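Long-range contacts in 6-aminohexanoate-cyclic-dimer hydrolase (Arthrobacter sp., PDB 3A2Q), which hydrolyses the cyclic dimer of 6-aminohexanoate, a nylon-6 by-product, to the linear dimer, opening one of the two amide bonds of the ring: residues E41-I46 and G135-P140; G62-V67 and A110-L115; K188-R193 and G458-L463; G256-G261 and G380-I385; D339-S344 and E398-K403. The protein carries 1 engineered substitution. All coordinates share one frame; numbering follows the deposited sequence.

Interaction 1: E41-I46 and G135-P140; sequences EINAVI and GATRNP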
# COMPACT_ATOMS: atom_id res chain seq x y z
N GLU A 41 -11.92 17.72 -5.01
CA GLU A 41 -12.95 17.04 -4.23
C GLU A 41 -12.44 15.93 -3.31
O GLU A 41 -13.05 15.64 -2.28
CB GLU A 41 -14.01 16.46 -5.16
CG GLU A 41 -14.77 17.49 -5.96
CD GLU A 41 -16.02 16.93 -6.59
OE1 GLU A 41 -16.94 16.53 -5.84
OE2 GLU A 41 -16.10 16.89 -7.83
N ILE A 42 -11.32 15.31 -3.66
CA ILE A 42 -10.80 14.22 -2.84
C ILE A 42 -9.49 14.49 -2.09
O ILE A 42 -9.14 13.74 -1.18
CB ILE A 42 -10.65 12.93 -3.67
CG1 ILE A 42 -9.78 13.18 -4.90
CG2 ILE A 42 -12.02 12.43 -4.10
CD1 ILE A 42 -9.54 11.94 -5.75
N ASN A 43 -8.78 15.56 -2.45
CA ASN A 43 -7.53 15.91 -1.77
C ASN A 43 -6.57 14.71 -1.74
O ASN A 43 -6.01 14.38 -0.70
CB ASN A 43 -7.86 16.40 -0.35
CG ASN A 43 -6.64 16.94 0.39
OD1 ASN A 43 -5.80 17.63 -0.19
ND2 ASN A 43 -6.55 16.64 1.68
N ALA A 44 -6.41 14.08 -2.90
CA ALA A 44 -5.54 12.91 -3.05
C ALA A 44 -4.10 13.33 -3.37
O ALA A 44 -3.16 12.94 -2.68
CB ALA A 44 -6.08 12.00 -4.14
N VAL A 45 -3.94 14.11 -4.44
CA VAL A 45 -2.63 14.61 -4.84
C VAL A 45 -2.41 15.90 -4.06
O VAL A 45 -3.11 16.89 -4.28
CB VAL A 45 -2.59 14.93 -6.35
CG1 VAL A 45 -1.23 15.53 -6.71
CG2 VAL A 45 -2.84 13.68 -7.16
N ILE A 46 -1.45 15.90 -3.14
CA ILE A 46 -1.19 17.09 -2.34
C ILE A 46 -0.07 17.96 -2.88
O ILE A 46 0.02 19.14 -2.54
CB ILE A 46 -0.85 16.73 -0.88
CG1 ILE A 46 0.29 15.71 -0.84
CG2 ILE A 46 -2.08 16.22 -0.16
CD1 ILE A 46 0.80 15.43 0.55
N GLY A 135 -4.91 17.86 5.57
CA GLY A 135 -6.34 17.67 5.56
C GLY A 135 -6.66 16.25 5.13
O GLY A 135 -5.78 15.53 4.67
N ALA A 136 -7.91 15.85 5.28
CA ALA A 136 -8.32 14.50 4.93
C ALA A 136 -8.42 14.23 3.43
O ALA A 136 -8.79 15.11 2.65
CB ALA A 136 -9.65 14.17 5.60
N THR A 137 -8.08 13.00 3.05
CA THR A 137 -8.23 12.59 1.66
C THR A 137 -9.57 11.87 1.72
O THR A 137 -9.80 11.06 2.62
CB THR A 137 -7.14 11.60 1.21
OG1 THR A 137 -5.87 12.27 1.16
CG2 THR A 137 -7.47 11.04 -0.18
N ARG A 138 -10.45 12.17 0.77
CA ARG A 138 -11.78 11.58 0.76
C ARG A 138 -11.96 10.51 -0.31
O ARG A 138 -11.31 10.53 -1.35
CB ARG A 138 -12.82 12.69 0.59
CG ARG A 138 -12.78 13.70 1.73
CD ARG A 138 -13.72 14.88 1.49
NE ARG A 138 -13.79 15.76 2.66
CZ ARG A 138 -14.53 15.53 3.74
NH1 ARG A 138 -15.28 14.44 3.82
NH2 ARG A 138 -14.51 16.39 4.75
N ASN A 139 -12.86 9.57 -0.03
CA ASN A 139 -13.13 8.45 -0.93
C ASN A 139 -13.95 8.82 -2.16
O ASN A 139 -15.06 9.33 -2.05
CB ASN A 139 -13.82 7.34 -0.16
CG ASN A 139 -13.65 5.98 -0.80
OD1 ASN A 139 -13.92 5.81 -1.99
ND2 ASN A 139 -13.18 5.01 -0.02
N PRO A 140 -13.41 8.55 -3.36
CA PRO A 140 -14.10 8.84 -4.62
C PRO A 140 -15.45 8.13 -4.72
O PRO A 140 -16.34 8.57 -5.44
CB PRO A 140 -13.11 8.34 -5.68
CG PRO A 140 -11.77 8.46 -4.99
CD PRO A 140 -12.06 8.00 -3.60
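The hydroxyl of Thr137 has two partners: OG1 gives its hydrogen to Asn43 O at 2.8 Å and takes one from the side-chain amide of Asn119. CG2 of the same residue lies anti to the backbone N (chi1 -68° for OG1), which carries the methyl over to Ala44, 3.9 Å from CG2 to its CA. Threonine thus serves the contact with a polar and an apolar branch at once. One residue further on, Arg138 N binds Ile42 O at 2.8 Å, and Thr137 CA brings a C-H to that same oxygen at 3.2 Å. Asn43 is the first residue to leave the helix that precedes it and leads the chain into strand 45-48, outermost in this chain's mixed sheet; the partner loop runs from strand 113-118 to helix 152-159. Its phi is positive (53°), a left-handed conformation that asparagine tolerates better than most residues. The Asn43 amide reaches back across the loop, ND2 lying 2.9 Å from Ala136 O in a nearly straight bond (169°). The donor stands well above the plane of that carbonyl, though the oxygen is in the plane of the amide. Trp134 O is a second acceptor for ND2, and the two together would hold the amide's rotation. On the apolar side, Ile42 CG2 meets the Pro140 ring at CG, 4.1 Å away, the side chains crossing at about a right angle; Pro140 and Thr137 also touch Ala156 of helix 152-159. Arg138 turns its guanidinium away, and NH1 bonds to Leu143 O.

Interaction 2: G62-V67 and A110-L115; sequences GPFAGV and AGFVLL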
# COMPACT_ATOMS: atom_id res chain seq x y z
N GLY A 62 10.80 3.99 -23.12
CA GLY A 62 10.67 2.68 -22.52
C GLY A 62 9.29 2.07 -22.74
O GLY A 62 8.48 2.63 -23.47
N PRO A 63 9.00 0.93 -22.11
CA PRO A 63 7.70 0.24 -22.23
C PRO A 63 6.49 1.05 -21.74
O PRO A 63 5.35 0.69 -22.03
CB PRO A 63 7.90 -1.04 -21.42
CG PRO A 63 8.97 -0.66 -20.42
CD PRO A 63 9.92 0.16 -21.25
N PHE A 64 6.74 2.12 -21.00
CA PHE A 64 5.66 2.96 -20.49
C PHE A 64 5.95 4.44 -20.72
O PHE A 64 5.51 5.30 -19.95
CB PHE A 64 5.45 2.70 -18.99
CG PHE A 64 4.89 1.34 -18.70
CD1 PHE A 64 3.53 1.09 -18.82
CD2 PHE A 64 5.74 0.29 -18.34
CE1 PHE A 64 3.01 -0.18 -18.59
CE2 PHE A 64 5.23 -0.98 -18.11
CZ PHE A 64 3.86 -1.22 -18.23
N ALA A 65 6.69 4.75 -21.78
CA ALA A 65 7.03 6.13 -22.09
C ALA A 65 5.80 7.03 -22.14
O ALA A 65 4.86 6.77 -22.89
CB ALA A 65 7.78 6.20 -23.42
N GLY A 66 5.80 8.08 -21.32
CA GLY A 66 4.69 9.02 -21.30
C GLY A 66 3.58 8.75 -20.30
O GLY A 66 2.73 9.61 -20.07
N VAL A 67 3.57 7.57 -19.69
CA VAL A 67 2.52 7.24 -18.72
C VAL A 67 2.79 7.88 -17.37
O VAL A 67 3.86 7.71 -16.79
CB VAL A 67 2.38 5.72 -18.53
CG1 VAL A 67 1.21 5.43 -17.59
CG2 VAL A 67 2.16 5.05 -19.88
N ALA A 110 11.94 3.68 -17.05
CA ALA A 110 10.95 2.84 -17.71
C ALA A 110 10.04 3.64 -18.63
O ALA A 110 9.35 3.08 -19.47
CB ALA A 110 10.11 2.11 -16.66
N GLY A 111 10.04 4.96 -18.47
CA GLY A 111 9.21 5.80 -19.32
C GLY A 111 8.07 6.50 -18.60
O GLY A 111 7.34 7.28 -19.21
N PHE A 112 7.90 6.22 -17.31
CA PHE A 112 6.84 6.83 -16.52
C PHE A 112 7.21 8.28 -16.21
O PHE A 112 8.39 8.62 -16.14
CB PHE A 112 6.66 6.07 -15.19
CG PHE A 112 5.97 4.74 -15.33
CD1 PHE A 112 4.59 4.68 -15.54
CD2 PHE A 112 6.68 3.55 -15.24
CE1 PHE A 112 3.94 3.45 -15.66
CE2 PHE A 112 6.04 2.32 -15.36
CZ PHE A 112 4.67 2.27 -15.57
N VAL A 113 6.21 9.14 -16.04
CA VAL A 113 6.47 10.54 -15.72
C VAL A 113 5.89 10.87 -14.34
O VAL A 113 4.73 10.56 -14.06
CB VAL A 113 5.88 11.52 -16.80
CG1 VAL A 113 6.34 11.08 -18.19
CG2 VAL A 113 4.36 11.55 -16.73
N LEU A 114 6.71 11.45 -13.47
CA LEU A 114 6.27 11.79 -12.12
C LEU A 114 5.28 12.95 -12.14
O LEU A 114 5.67 14.11 -12.33
CB LEU A 114 7.47 12.14 -11.24
CG LEU A 114 7.15 12.44 -9.78
CD1 LEU A 114 6.31 11.31 -9.20
CD2 LEU A 114 8.45 12.62 -8.99
N LEU A 115 4.00 12.63 -11.94
CA LEU A 115 2.93 13.63 -11.97
C LEU A 115 2.76 14.40 -10.67
O LEU A 115 2.30 15.54 -10.68
CB LEU A 115 1.61 12.95 -12.33
CG LEU A 115 0.41 13.86 -12.59
CD1 LEU A 115 0.70 14.74 -13.81
CD2 LEU A 115 -0.84 13.01 -12.83
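Phe64 lays its CB and the near rim of its ring over one face of Phe112, with CB 3.6 Å from the centroid of the Phe112 ring. The planes are almost parallel, 14° apart, but displaced, so that little of one ring lies over the other, with CZ of Phe112 under CG of Phe64 (3.3 Å). The two side chains lie side by side and point the same way, each with CG anti to its own carbonyl carbon (chi1 -69° and -74°), and Val67 CB packs 3.9 Å from Phe112 CD1. Helix 10-19 supplies Ala14 as a further neighbour of Phe64 and Val67. Around this core two beta turns wrap the C-terminal end of helix 102-110. Gly111 forms a Schellman motif there, and a CB on it would run into Ala65 N. Ala110 O, at the helix end, accepts from Phe64 N at 3.2 Å; Gly111 O accepts from Gly66 N at 2.7 Å, and Val113 N, in strand 113-118, binds Val67 O at 2.9 Å. Phe64 O and Gly111 O approach to 2.8 Å although both are acceptors. Each has its own N-H, from Val67 and Gly66 respectively, which would probably offset the repulsion between two buried carbonyls.

Interaction 3: K188-R193 and G458-L463; sequences KPTRGR and GREDLL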
# COMPACT_ATOMS: atom_id res chain seq x y z
N LYS A 188 1.51 -5.82 -1.84
CA LYS A 188 2.64 -5.70 -0.92
C LYS A 188 3.47 -6.91 -1.36
O LYS A 188 3.12 -8.06 -1.05
CB LYS A 188 2.26 -5.90 0.54
CG LYS A 188 3.48 -5.81 1.47
CD LYS A 188 3.25 -6.46 2.83
CE LYS A 188 3.26 -7.98 2.75
NZ LYS A 188 4.58 -8.52 2.30
N PRO A 189 4.56 -6.69 -2.10
CA PRO A 189 5.37 -7.83 -2.54
C PRO A 189 6.12 -8.50 -1.40
O PRO A 189 6.00 -8.12 -0.23
CB PRO A 189 6.32 -7.21 -3.56
CG PRO A 189 6.47 -5.80 -3.09
CD PRO A 189 5.08 -5.42 -2.64
N THR A 190 6.89 -9.52 -1.76
CA THR A 190 7.71 -10.24 -0.80
C THR A 190 8.70 -9.25 -0.21
O THR A 190 9.16 -8.34 -0.90
CB THR A 190 8.51 -11.34 -1.52
OG1 THR A 190 7.60 -12.30 -2.06
CG2 THR A 190 9.48 -12.02 -0.56
N ARG A 191 9.03 -9.43 1.07
CA ARG A 191 9.99 -8.55 1.72
C ARG A 191 11.29 -8.58 0.91
O ARG A 191 11.76 -9.65 0.52
CB ARG A 191 10.25 -9.04 3.15
CG ARG A 191 11.42 -8.35 3.87
CD ARG A 191 11.60 -8.95 5.25
NE ARG A 191 10.48 -8.63 6.13
CZ ARG A 191 9.96 -9.45 7.03
NH1 ARG A 191 10.44 -10.68 7.18
NH2 ARG A 191 8.95 -9.04 7.79
N GLY A 192 11.87 -7.41 0.64
CA GLY A 192 13.11 -7.35 -0.11
C GLY A 192 12.96 -7.38 -1.61
O GLY A 192 13.96 -7.51 -2.33
N ARG A 193 11.73 -7.28 -2.11
CA ARG A 193 11.50 -7.29 -3.55
C ARG A 193 11.80 -5.92 -4.15
O ARG A 193 12.50 -5.81 -5.15
CB ARG A 193 10.04 -7.66 -3.87
CG ARG A 193 9.71 -7.71 -5.36
CD ARG A 193 10.40 -8.88 -6.06
NE ARG A 193 9.91 -10.17 -5.59
CZ ARG A 193 10.55 -11.32 -5.75
NH1 ARG A 193 11.72 -11.34 -6.37
NH2 ARG A 193 10.04 -12.45 -5.27
N GLY A 458 8.23 -15.06 -1.67
CA GLY A 458 8.83 -14.98 -2.99
C GLY A 458 8.03 -15.48 -4.18
O GLY A 458 8.50 -15.41 -5.31
N ARG A 459 6.81 -15.95 -3.95
CA ARG A 459 6.01 -16.48 -5.05
C ARG A 459 4.98 -15.54 -5.70
O ARG A 459 3.82 -15.91 -5.88
CB ARG A 459 5.30 -17.77 -4.61
CG ARG A 459 6.22 -18.88 -4.15
CD ARG A 459 7.32 -19.14 -5.17
NE ARG A 459 6.81 -19.48 -6.49
CZ ARG A 459 6.37 -20.69 -6.84
NH1 ARG A 459 6.37 -21.68 -5.96
NH2 ARG A 459 5.94 -20.91 -8.08
N GLU A 460 5.42 -14.34 -6.06
CA GLU A 460 4.54 -13.40 -6.73
C GLU A 460 4.09 -13.99 -8.06
O GLU A 460 3.02 -13.67 -8.57
CB GLU A 460 5.25 -12.07 -6.99
CG GLU A 460 5.31 -11.14 -5.79
CD GLU A 460 6.56 -11.31 -4.97
OE1 GLU A 460 6.96 -12.47 -4.71
OE2 GLU A 460 7.15 -10.28 -4.58
N ASP A 461 4.91 -14.87 -8.63
CA ASP A 461 4.55 -15.49 -9.90
C ASP A 461 3.22 -16.24 -9.79
O ASP A 461 2.33 -16.04 -10.61
CB ASP A 461 5.67 -16.42 -10.40
CG ASP A 461 5.98 -17.54 -9.42
OD1 ASP A 461 6.19 -17.26 -8.23
OD2 ASP A 461 6.02 -18.71 -9.86
N LEU A 462 3.08 -17.08 -8.76
CA LEU A 462 1.85 -17.83 -8.55
C LEU A 462 0.73 -16.87 -8.17
O LEU A 462 -0.41 -16.99 -8.65
CB LEU A 462 2.01 -18.85 -7.43
CG LEU A 462 2.92 -20.05 -7.65
CD1 LEU A 462 2.90 -20.93 -6.40
CD2 LEU A 462 2.44 -20.85 -8.87
N LEU A 463 1.05 -15.91 -7.32
CA LEU A 463 0.07 -14.94 -6.86
C LEU A 463 -0.55 -14.17 -8.02
O LEU A 463 -1.77 -14.06 -8.10
CB LEU A 463 0.71 -13.97 -5.88
CG LEU A 463 -0.22 -12.96 -5.21
CD1 LEU A 463 -1.27 -13.69 -4.37
CD2 LEU A 463 0.60 -12.02 -4.35
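The carboxylate of Glu460 is gripped on both faces, with Thr190 on one and the guanidinium of Arg193 on the other. Arg193 comes tip to tip and side-on, with its plane turned 62° from that of the carboxylate; NE meets Glu460 OE2 at 2.9 Å and NH2 meets OE1 at 3.1 Å, a two-nitrogen salt bridge along the guanidinium edge. From the opposite face Thr190 N binds OE2 at 2.9 Å, almost straight at 174°, and Thr190 OG1 donates to OE1 at 2.7 Å. Each oxygen therefore has two donors, one from each face and both well out of the carboxylate plane. Thr190 OG1 in turn accepts from Gly458 N at 2.9 Å, linking the backbone ahead of the helix to the same network. The loop that follows strand 185-188 makes a type II beta turn from Thr190 to Arg193, and this turn places both donors over the first turn of helix 460-473, where Arg459 is the N-cap residue. A bend at chi2 (93°) in Glu460 brings the carboxylate back over Pro189, whose CB is 3.3 Å from OE2. An alanine in place of Glu460 would probably leave the buried charge of Arg193 without its mate and the N-H and hydroxyl of Thr190 without their acceptors. Arg193 NH1 bonds to Pro241 O, so the guanidinium is tied down at another corner as well. Tyr247 of helix 247-250 packs against both Arg193 and Glu460. Arg459 makes its own two-nitrogen bridge to Asp461.

Interaction 4: G256-G261 and G380-I385; sequences GSLRVG and GWDLLI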
# COMPACT_ATOMS: atom_id res chain seq x y z
N GLY A 256 -1.93 -24.43 -12.52
CA GLY A 256 -2.49 -25.74 -12.22
C GLY A 256 -3.38 -25.66 -10.99
O GLY A 256 -3.67 -24.57 -10.50
N SER A 257 -3.81 -26.81 -10.49
CA SER A 257 -4.67 -26.87 -9.32
C SER A 257 -3.84 -26.69 -8.05
O SER A 257 -3.01 -27.54 -7.70
CB SER A 257 -5.42 -28.21 -9.28
OG SER A 257 -6.30 -28.28 -8.17
N LEU A 258 -4.07 -25.59 -7.34
CA LEU A 258 -3.33 -25.30 -6.12
C LEU A 258 -4.14 -25.58 -4.86
O LEU A 258 -5.36 -25.60 -4.89
CB LEU A 258 -2.90 -23.83 -6.12
CG LEU A 258 -2.09 -23.34 -7.32
CD1 LEU A 258 -1.84 -21.85 -7.19
CD2 LEU A 258 -0.77 -24.10 -7.39
N ARG A 259 -3.44 -25.82 -3.75
CA ARG A 259 -4.09 -26.07 -2.48
C ARG A 259 -4.43 -24.69 -1.93
O ARG A 259 -3.53 -23.91 -1.59
CB ARG A 259 -3.15 -26.80 -1.51
CG ARG A 259 -3.08 -28.30 -1.70
CD ARG A 259 -4.32 -29.01 -1.12
NE ARG A 259 -4.25 -29.17 0.33
CZ ARG A 259 -5.16 -29.82 1.06
NH1 ARG A 259 -6.21 -30.38 0.48
NH2 ARG A 259 -5.00 -29.92 2.38
N VAL A 260 -5.71 -24.39 -1.84
CA VAL A 260 -6.17 -23.09 -1.37
C VAL A 260 -6.95 -23.19 -0.07
O VAL A 260 -7.85 -24.02 0.06
CB VAL A 260 -7.07 -22.41 -2.42
CG1 VAL A 260 -7.50 -21.03 -1.92
CG2 VAL A 260 -6.33 -22.30 -3.74
N GLY A 261 -6.60 -22.33 0.88
CA GLY A 261 -7.31 -22.30 2.15
C GLY A 261 -8.04 -20.97 2.20
O GLY A 261 -7.50 -19.95 1.80
N GLY A 380 2.37 -27.63 2.70
CA GLY A 380 1.69 -28.00 1.47
C GLY A 380 0.68 -27.02 0.89
O GLY A 380 0.28 -27.15 -0.27
N TRP A 381 0.25 -26.04 1.68
CA TRP A 381 -0.71 -25.06 1.17
C TRP A 381 -0.01 -24.06 0.26
O TRP A 381 1.13 -23.67 0.52
CB TRP A 381 -1.39 -24.34 2.32
CG TRP A 381 -2.15 -25.26 3.20
CD1 TRP A 381 -1.69 -25.92 4.30
CD2 TRP A 381 -3.52 -25.65 3.05
NE1 TRP A 381 -2.68 -26.70 4.84
CE2 TRP A 381 -3.82 -26.55 4.09
CE3 TRP A 381 -4.53 -25.32 2.12
CZ2 TRP A 381 -5.09 -27.13 4.24
CZ3 TRP A 381 -5.79 -25.90 2.27
CH2 TRP A 381 -6.05 -26.79 3.33
N ASP A 382 -0.70 -23.65 -0.80
CA ASP A 382 -0.16 -22.70 -1.77
C ASP A 382 -0.65 -21.27 -1.56
O ASP A 382 0.14 -20.32 -1.65
CB ASP A 382 -0.54 -23.12 -3.19
CG ASP A 382 0.08 -24.43 -3.59
OD1 ASP A 382 1.33 -24.49 -3.68
OD2 ASP A 382 -0.67 -25.40 -3.83
N LEU A 383 -1.94 -21.12 -1.30
CA LEU A 383 -2.54 -19.79 -1.15
C LEU A 383 -3.58 -19.70 -0.05
O LEU A 383 -4.29 -20.67 0.25
CB LEU A 383 -3.23 -19.38 -2.45
CG LEU A 383 -2.47 -19.26 -3.76
CD1 LEU A 383 -3.46 -19.08 -4.90
CD2 LEU A 383 -1.52 -18.09 -3.71
N LEU A 384 -3.68 -18.51 0.54
CA LEU A 384 -4.67 -18.23 1.56
C LEU A 384 -5.54 -17.13 0.97
O LEU A 384 -5.01 -16.16 0.41
CB LEU A 384 -4.02 -17.72 2.86
CG LEU A 384 -5.03 -17.30 3.94
CD1 LEU A 384 -5.69 -18.54 4.52
CD2 LEU A 384 -4.32 -16.53 5.05
N ILE A 385 -6.85 -17.30 1.05
CA ILE A 385 -7.80 -16.31 0.56
C ILE A 385 -8.53 -15.78 1.80
O ILE A 385 -9.03 -16.56 2.61
CB ILE A 385 -8.88 -16.93 -0.37
CG1 ILE A 385 -8.22 -17.82 -1.42
CG2 ILE A 385 -9.67 -15.81 -1.05
CD1 ILE A 385 -7.22 -17.12 -2.29
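Val260 and Ile385 meet at the apolar centre, where CG1 of Val260 presses on CG1 of Ile385 at 3.3 Å, tighter than ordinary van der Waals contact. They sit on neighbouring parallel strands, 259-262 and 383-387, of the enzyme's large mixed sheet. Leu383 shares their face, and its CD1 touches CD1 of Leu258 at 3.9 Å; Val466 of helix 460-473 covers these two leucines. Branched aliphatic residues suit a face that a helix must cover. Between the strands, Gly261 N binds Leu383 O at 2.9 Å and Gly261 O accepts from Ile385 N at 2.8 Å. Arg259 O, at the start of the pair, accepts from both Asp382 N and Leu383 N. The side chain of Asp382 closes the exchange, OD2 accepting from Arg259 N at 2.8 Å through its anti lone pair. Farther out, the arginine chain bends at chi2 and chi3 (-77° and -79°) and folds its guanidinium over one face of the Trp381 indole, a cation-pi stack with planes 30° apart. NH1 of the same group makes a salt bridge to Asp294 of strand 294-297, while Trp376 stacks with Trp381. NH2 of Arg259 hangs over the rim of the six-membered ring, 3.4 Å from CZ2 of Trp381.

Interaction 5: D339-S344 and E398-K403; sequences DVEWTS and ELMLAK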
# COMPACT_ATOMS: atom_id res chain seq x y z
N ASP A 339 5.50 20.48 16.34
CA ASP A 339 5.76 20.22 14.93
C ASP A 339 5.04 18.99 14.40
O ASP A 339 4.84 18.85 13.19
CB ASP A 339 7.27 20.05 14.71
CG ASP A 339 8.05 21.30 15.05
OD1 ASP A 339 7.80 22.34 14.42
OD2 ASP A 339 8.92 21.24 15.95
N VAL A 340 4.64 18.10 15.30
CA VAL A 340 3.96 16.87 14.92
C VAL A 340 2.60 16.73 15.60
O VAL A 340 2.21 17.57 16.41
CB VAL A 340 4.83 15.64 15.27
CG1 VAL A 340 6.21 15.79 14.64
CG2 VAL A 340 4.95 15.50 16.77
N GLU A 341 1.88 15.66 15.27
CA GLU A 341 0.58 15.39 15.86
C GLU A 341 0.79 14.80 17.25
O GLU A 341 1.83 14.19 17.51
CB GLU A 341 -0.22 14.44 14.97
CG GLU A 341 -0.58 15.05 13.62
CD GLU A 341 -1.44 14.15 12.75
OE1 GLU A 341 -1.93 13.12 13.26
OE2 GLU A 341 -1.64 14.47 11.56
N TRP A 342 -0.18 14.97 18.15
CA TRP A 342 -0.02 14.46 19.51
C TRP A 342 0.23 12.96 19.59
O TRP A 342 0.97 12.50 20.46
CB TRP A 342 -1.24 14.82 20.37
CG TRP A 342 -2.49 14.07 20.03
CD1 TRP A 342 -3.41 14.39 19.06
CD2 TRP A 342 -2.97 12.87 20.66
NE1 TRP A 342 -4.42 13.46 19.05
CE2 TRP A 342 -4.17 12.52 20.02
CE3 TRP A 342 -2.49 12.06 21.70
CZ2 TRP A 342 -4.91 11.38 20.38
CZ3 TRP A 342 -3.22 10.93 22.06
CH2 TRP A 342 -4.42 10.61 21.40
N THR A 343 -0.38 12.19 18.69
CA THR A 343 -0.18 10.75 18.71
C THR A 343 1.29 10.41 18.47
O THR A 343 1.83 9.50 19.10
CB THR A 343 -1.03 10.05 17.63
OG1 THR A 343 -0.84 10.70 16.37
CG2 THR A 343 -2.50 10.10 18.01
N SER A 344 1.93 11.15 17.58
CA SER A 344 3.34 10.92 17.27
C SER A 344 4.25 11.30 18.43
O SER A 344 5.15 10.54 18.79
CB SER A 344 3.74 11.71 16.02
OG SER A 344 2.99 11.31 14.90
N GLU A 398 -13.81 9.44 11.88
CA GLU A 398 -14.02 8.33 12.79
C GLU A 398 -12.76 7.75 13.45
O GLU A 398 -12.75 7.49 14.65
CB GLU A 398 -14.77 7.21 12.06
CG GLU A 398 -15.32 6.13 12.95
CD GLU A 398 -15.98 5.02 12.16
OE1 GLU A 398 -16.73 5.33 11.21
OE2 GLU A 398 -15.77 3.84 12.50
N LEU A 399 -11.69 7.56 12.68
CA LEU A 399 -10.47 6.98 13.24
C LEU A 399 -9.46 7.95 13.87
O LEU A 399 -8.50 7.52 14.51
CB LEU A 399 -9.77 6.12 12.17
CG LEU A 399 -10.57 4.93 11.63
CD1 LEU A 399 -9.66 4.01 10.81
CD2 LEU A 399 -11.19 4.15 12.78
N MET A 400 -9.68 9.25 13.70
CA MET A 400 -8.78 10.24 14.30
C MET A 400 -9.24 10.54 15.72
O MET A 400 -10.33 11.06 15.94
CB MET A 400 -8.76 11.52 13.46
CG MET A 400 -8.14 11.35 12.08
SD MET A 400 -6.44 10.72 12.13
CE MET A 400 -5.51 12.23 12.43
N LEU A 401 -8.40 10.19 16.69
CA LEU A 401 -8.71 10.39 18.10
C LEU A 401 -8.36 11.79 18.61
O LEU A 401 -7.31 12.33 18.30
CB LEU A 401 -7.98 9.34 18.93
CG LEU A 401 -8.21 7.89 18.52
CD1 LEU A 401 -7.24 6.99 19.24
CD2 LEU A 401 -9.65 7.50 18.82
N ALA A 402 -9.26 12.35 19.42
CA ALA A 402 -9.06 13.68 19.99
C ALA A 402 -7.86 13.69 20.93
O ALA A 402 -7.70 12.79 21.74
CB ALA A 402 -10.30 14.12 20.74
N LYS A 403 -7.04 14.72 20.81
CA LYS A 403 -5.86 14.86 21.65
C LYS A 403 -6.12 14.50 23.11
O LYS A 403 -5.21 14.13 23.84
CB LYS A 403 -5.33 16.30 21.53
CG LYS A 403 -4.74 16.90 22.78
CD LYS A 403 -5.85 17.47 23.64
CE LYS A 403 -5.31 18.13 24.89
NZ LYS A 403 -6.42 18.77 25.64
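Trp342 gives the contact its single hydrogen bond, from NE1 to Leu401 O at 3.2 Å. The bond is bent, 136° at the hydrogen, but the oxygen lies close to the plane of the indole, at its edge. CG of Trp342 stands between the backbone N and the carbonyl carbon (chi1 71°), and from there the ring reaches the 401-403 backbone. C-H groups cover the ring faces. Lys403 CA lies over one face, 3.3 Å from the centroid of the five-membered ring, and CG2 of Thr343 covers the opposite face. Lys403 is poorly ordered, so its packing is less certain. Tryptophan suits the place because it joins a broad face to an N-H donor at the edge. Apolar contact is slight: CB of Leu401 reaches CZ2 of Trp342 at 4.0 Å. A leucine in place of Trp342 would probably leave Leu401 O without this donor and open a gap beneath Lys403. CE of Met400 abuts Glu341 OE1 at 3.8 Å, while OE2 of that glutamate accepts from Glu132 N. The contact lays the first turn of helix 342-352, with Glu341 as N-cap, against the loop after strand 383-387, whose Leu399 packs on Ser418 and Met421 of helix 416-422.

In the fold
Interactions 1, 2 and 4 all reach the one mixed sheet, near its two ends: interaction 1 reaches strand 45-48 and interaction 2 its neighbour 113-118, with nearest atoms about 5 Å apart, whereas 4 lies about 37 Å and 36 Å from them, centre to centre. Interaction 3 approaches 4 to about 4 Å between nearest atoms. Interactions 1, 3 and 5 come within about 10 to 12 Å of the catalytic residues or the ligand. Between side chains, Thr137 is about 10 Å from Lys72 and Ser150, which by similarity form the charge relay, Met400 about 10 Å from Ser150, and Pro189 about 11 Å from Ala174, the engineered residue at the presumed acyl-ester position. The side chains of Glu341 and Pro189 lie about 11 Å and 12 Å from bound 6-aminohexanoic acid.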